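Local coordinates for protein beta-N-acetylhexosaminidase (Arthrobacter aurescens, PDB 3RCN) that probably hydrolyses terminal non-reducing N-acetyl-D-hexosamine residues from N-acetyl-beta-D-hexosaminides, as a member of glycosyl hydrolase family 20, at residues T275-N280 against W457-D462; E201-S206 against G210-R215. All coordinates share one frame; numbering follows the deposited sequence.

Interaction 1. Residues T275-N280 against W457-D462; sequences TRWGIN and WSEHLD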
# COMPACT_ATOMS: atom_id res chain seq x y z
N THR A 275 26.77 -2.28 1.69
CA THR A 275 25.88 -2.51 2.84
C THR A 275 25.80 -1.38 3.88
O THR A 275 25.08 -1.52 4.88
CB THR A 275 26.18 -3.85 3.55
OG1 THR A 275 27.41 -3.76 4.26
CG2 THR A 275 26.26 -4.97 2.55
N ARG A 276 26.51 -0.28 3.67
CA ARG A 276 26.53 0.79 4.67
C ARG A 276 26.15 2.13 4.07
O ARG A 276 26.04 2.26 2.85
CB ARG A 276 27.88 0.88 5.38
CG ARG A 276 29.08 0.90 4.44
CD ARG A 276 30.26 1.63 5.06
NE ARG A 276 30.06 3.08 5.04
CZ ARG A 276 31.05 3.96 5.22
NH1 ARG A 276 32.29 3.55 5.41
NH2 ARG A 276 30.79 5.26 5.18
N TRP A 277 25.90 3.09 4.95
CA TRP A 277 25.56 4.44 4.51
C TRP A 277 26.80 5.33 4.32
O TRP A 277 27.93 4.89 4.53
CB TRP A 277 24.59 5.10 5.50
CG TRP A 277 23.46 4.15 5.98
CD1 TRP A 277 23.11 3.89 7.27
CD2 TRP A 277 22.58 3.36 5.16
NE1 TRP A 277 22.07 3.00 7.30
CE2 TRP A 277 21.73 2.65 6.03
CE3 TRP A 277 22.43 3.17 3.78
CZ2 TRP A 277 20.74 1.77 5.56
CZ3 TRP A 277 21.46 2.30 3.32
CH2 TRP A 277 20.63 1.62 4.21
N GLY A 278 26.56 6.58 3.91
CA GLY A 278 27.60 7.59 3.86
C GLY A 278 28.21 7.76 2.48
O GLY A 278 27.63 7.34 1.48
N ILE A 279 29.39 8.37 2.44
CA ILE A 279 30.04 8.65 1.16
C ILE A 279 31.04 7.56 0.77
O ILE A 279 31.90 7.15 1.56
CB ILE A 279 30.70 10.04 1.16
CG1 ILE A 279 29.64 11.11 1.45
CG2 ILE A 279 31.38 10.32 -0.19
CD1 ILE A 279 30.20 12.52 1.44
N ASN A 280 30.89 7.07 -0.45
CA ASN A 280 31.71 6.00 -0.98
C ASN A 280 32.93 6.51 -1.75
O ASN A 280 32.81 7.31 -2.68
CB ASN A 280 30.86 5.13 -1.90
CG ASN A 280 31.35 3.71 -1.96
OD1 ASN A 280 32.46 3.41 -1.53
ND2 ASN A 280 30.52 2.82 -2.49
N TRP A 457 15.51 11.19 2.38
CA TRP A 457 16.53 10.17 2.17
C TRP A 457 16.20 8.98 3.04
O TRP A 457 15.82 9.15 4.20
CB TRP A 457 17.92 10.71 2.47
CG TRP A 457 18.26 11.87 1.59
CD1 TRP A 457 18.19 13.20 1.92
CD2 TRP A 457 18.68 11.82 0.23
NE1 TRP A 457 18.55 13.96 0.85
CE2 TRP A 457 18.86 13.14 -0.21
CE3 TRP A 457 18.94 10.77 -0.67
CZ2 TRP A 457 19.29 13.46 -1.50
CZ3 TRP A 457 19.36 11.08 -1.95
CH2 TRP A 457 19.53 12.42 -2.35
N SER A 458 16.28 7.79 2.47
CA SER A 458 15.70 6.58 3.05
C SER A 458 16.62 5.67 3.86
O SER A 458 16.22 4.56 4.21
CB SER A 458 14.85 5.80 2.05
OG SER A 458 15.66 5.16 1.07
N GLU A 459 17.86 6.09 4.12
CA GLU A 459 18.80 5.25 4.86
C GLU A 459 18.15 4.62 6.08
O GLU A 459 18.25 3.41 6.31
CB GLU A 459 20.00 6.07 5.38
CG GLU A 459 21.02 6.49 4.35
CD GLU A 459 20.75 7.89 3.79
OE1 GLU A 459 19.59 8.36 3.87
OE2 GLU A 459 21.70 8.51 3.28
N HIS A 460 17.49 5.46 6.88
CA HIS A 460 16.88 5.01 8.11
C HIS A 460 15.38 4.72 8.05
O HIS A 460 14.80 4.27 9.04
CB HIS A 460 17.21 6.00 9.21
CG HIS A 460 18.66 6.36 9.25
ND1 HIS A 460 19.65 5.40 9.31
CD2 HIS A 460 19.29 7.55 9.19
CE1 HIS A 460 20.83 5.99 9.32
NE2 HIS A 460 20.64 7.30 9.24
N LEU A 461 14.74 4.95 6.91
CA LEU A 461 13.33 4.66 6.84
C LEU A 461 13.18 3.35 6.08
O LEU A 461 13.12 3.32 4.85
CB LEU A 461 12.63 5.81 6.11
CG LEU A 461 13.23 7.19 6.44
CD1 LEU A 461 12.71 8.27 5.53
CD2 LEU A 461 13.01 7.59 7.92
N ASP A 462 12.98 2.29 6.86
CA ASP A 462 12.99 0.92 6.35
C ASP A 462 11.61 0.31 6.09
O ASP A 462 11.49 -0.87 5.78
CB ASP A 462 13.86 0.01 7.22
CG ASP A 462 13.43 0.03 8.67
OD1 ASP A 462 12.77 1.01 9.09
OD2 ASP A 462 13.77 -0.94 9.39
O HOH W 1 24.24 7.24 2.60

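Interaction 2. Residues E201-S206 against G210-R215; sequences ESSLGS and GVFDGR. With SO4 (sulfate ion), chain B.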
# COMPACT_ATOMS: atom_id res chain seq x y z
N GLU A 201 23.07 -7.03 3.71
CA GLU A 201 22.52 -6.46 4.94
C GLU A 201 22.53 -4.94 4.89
O GLU A 201 22.74 -4.34 3.84
CB GLU A 201 23.26 -6.98 6.17
CG GLU A 201 24.77 -7.04 6.03
CD GLU A 201 25.46 -7.34 7.35
OE1 GLU A 201 24.78 -7.70 8.34
OE2 GLU A 201 26.71 -7.21 7.41
N SER A 202 22.27 -4.32 6.04
CA SER A 202 22.15 -2.87 6.13
C SER A 202 22.73 -2.37 7.44
O SER A 202 22.57 -3.00 8.48
CB SER A 202 20.68 -2.46 6.07
OG SER A 202 20.04 -2.92 4.89
N SER A 203 23.38 -1.21 7.38
CA SER A 203 23.76 -0.51 8.60
C SER A 203 22.53 -0.29 9.44
O SER A 203 21.47 0.10 8.94
CB SER A 203 24.39 0.84 8.30
OG SER A 203 25.61 0.69 7.61
N LEU A 204 22.68 -0.50 10.73
CA LEU A 204 21.62 -0.20 11.67
C LEU A 204 21.95 1.12 12.37
O LEU A 204 22.86 1.17 13.20
CB LEU A 204 21.52 -1.33 12.69
CG LEU A 204 20.48 -1.13 13.78
CD1 LEU A 204 19.12 -0.91 13.12
CD2 LEU A 204 20.48 -2.30 14.75
N GLY A 205 21.21 2.17 12.05
CA GLY A 205 21.54 3.50 12.55
C GLY A 205 22.61 4.14 11.68
O GLY A 205 22.85 3.69 10.56
N SER A 206 23.24 5.20 12.19
CA SER A 206 24.34 5.85 11.50
C SER A 206 25.43 4.84 11.18
O SER A 206 25.70 3.96 11.99
CB SER A 206 24.93 6.96 12.38
OG SER A 206 26.08 7.55 11.78
N GLY A 210 28.81 1.43 13.20
CA GLY A 210 29.34 0.18 12.69
C GLY A 210 28.61 -1.09 13.11
O GLY A 210 29.24 -2.12 13.36
N VAL A 211 27.28 -1.03 13.17
CA VAL A 211 26.48 -2.20 13.50
C VAL A 211 25.52 -2.51 12.36
O VAL A 211 25.02 -1.59 11.71
CB VAL A 211 25.73 -2.03 14.85
CG1 VAL A 211 25.31 -0.59 15.06
CG2 VAL A 211 24.50 -2.98 14.94
N PHE A 212 25.28 -3.79 12.12
CA PHE A 212 24.50 -4.26 10.98
C PHE A 212 23.33 -5.16 11.36
O PHE A 212 23.34 -5.81 12.40
CB PHE A 212 25.42 -4.98 10.00
CG PHE A 212 26.42 -4.09 9.35
CD1 PHE A 212 27.61 -3.78 10.00
CD2 PHE A 212 26.17 -3.55 8.10
CE1 PHE A 212 28.54 -2.94 9.39
CE2 PHE A 212 27.10 -2.72 7.50
CZ PHE A 212 28.28 -2.42 8.15
N ASP A 213 22.31 -5.21 10.51
CA ASP A 213 21.07 -5.90 10.87
C ASP A 213 20.95 -7.36 10.39
O ASP A 213 19.94 -8.00 10.64
CB ASP A 213 19.85 -5.10 10.40
CG ASP A 213 19.76 -5.03 8.88
OD1 ASP A 213 20.54 -5.72 8.19
OD2 ASP A 213 18.90 -4.28 8.37
N GLY A 214 21.94 -7.86 9.66
CA GLY A 214 21.91 -9.25 9.20
C GLY A 214 20.79 -9.58 8.23
O GLY A 214 20.59 -10.74 7.88
N ARG A 215 20.05 -8.57 7.78
CA ARG A 215 18.84 -8.79 6.99
C ARG A 215 19.00 -8.33 5.53
O ARG A 215 19.15 -7.14 5.26
CB ARG A 215 17.66 -8.04 7.64
CG ARG A 215 16.28 -8.28 7.00
CD ARG A 215 15.29 -7.21 7.47
NE ARG A 215 13.95 -7.38 6.92
CZ ARG A 215 12.92 -7.92 7.58
NH1 ARG A 215 13.09 -8.35 8.83
NH2 ARG A 215 11.73 -8.03 7.00
S SO4 B . 11.16 -6.06 3.70
O1 SO4 B . 12.41 -6.52 3.09
O2 SO4 B . 10.14 -7.10 3.57
O3 SO4 B . 11.41 -5.79 5.11
O4 SO4 B . 10.69 -4.84 3.05
O HOH W 2 18.35 -4.84 5.76
O HOH W 3 27.01 0.24 9.81
O HOH W 4 25.65 1.30 12.00

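Interaction 1. Residues T275-N280 against W457-D462
W277 lays one face of its indole over the aliphatic part of E459, while the edge of H460 meets its five-membered ring, and these three side chains make up most of the contact. The CH-pi component is centred on E459 CB, which stands 3.8 Å from the centroid of the five-membered ring and 13° off its normal. E459 CG follows over the ring fusion, 3.6 Å from W277 CD2. The bend of the glutamate chain at chi2 (94°) then brings the carboxylate nearly upright to the indole, the two planes 83° apart.

The aromatic component is an offset edge-to-face pair between H460 and the five-membered ring of W277, with ring centroids 5.1 Å apart. The closest approach of the two side chains is that of H460 CE1 to W277 CD1, at 3.7 Å.

Polar linkage across the contact runs through a water that accepts from G278 N and donates to E459 OE2 at 2.9 Å. Within 275-280, R276 grips the carbonyl of W277 side-on: NE, at 2.8 Å from W277 O, and NH2 both donate to that oxygen, which lies in the guanidinium plane. This pins the backbone just before G278.

The contact joins two loops of the catalytic alpha-beta barrel, one of them leaving barrel strand 449-456. With E459 about 8 Å, side chain to side chain, from the predicted proton donor E316, the arrangement probably belongs to the loop-built surroundings of a family 20 active site.

Interaction 2. Residues E201-S206 against G210-R215
D213 hooks back onto S202 across a loop of the chain. Its CB lies 3.9 Å from S202 O, the acceptor of D213's own backbone N. CG sits between the backbone N and the carbonyl carbon (chi1 66°), which swings the carboxylate toward the backbone of S202. At the tip, OD1 accepts from S202 N at 3.1 Å and from R215 N at 2.9 Å, the two donors approaching from opposite faces of the carboxylate plane, so that its rotation is probably well fixed. The bond from R215 N makes an Asx turn just before strand 217-218, beyond the single beta bridge of S203 with F212 that joins two roughly antiparallel segments. OD2 packs 3.4 Å from S202 CB and accepts from a water that also takes the hydroxyl hydrogen of S202 and donates to R215 O; S202 OG has a further bond with R199.

Beyond the bridge, L204 N donates almost straight to V211 O (2.8 Å, 177°). E201 sends its carboxylate across F212, OE1 lying 3.3 Å from F212 CB and accepting a weak bond from G214 N. R215 leads away to a sulfate, probably from the crystallisation liquor, and to a salt bridge with D462 of the second subunit.

How the interactions relate
From the N terminus, the chain leaves strand 198-199 and immediately closes interaction 2, a short loop with three residues between its segments that ends before strand 217-218. Interaction 1 opens later, after helix 251-256, and closes a far longer loop on the segment following strand 449-456. The two loops are therefore in series, neither nested nor crossed, yet in space their centres lie 10 Å apart and they touch directly. T275 O is 3.0 Å from S203 N, a probable hydrogen bond, and G205 O packs against both W277 and H460. Together they tie three separate loops of the catalytic domain into one cluster, whose edge also meets the second subunit.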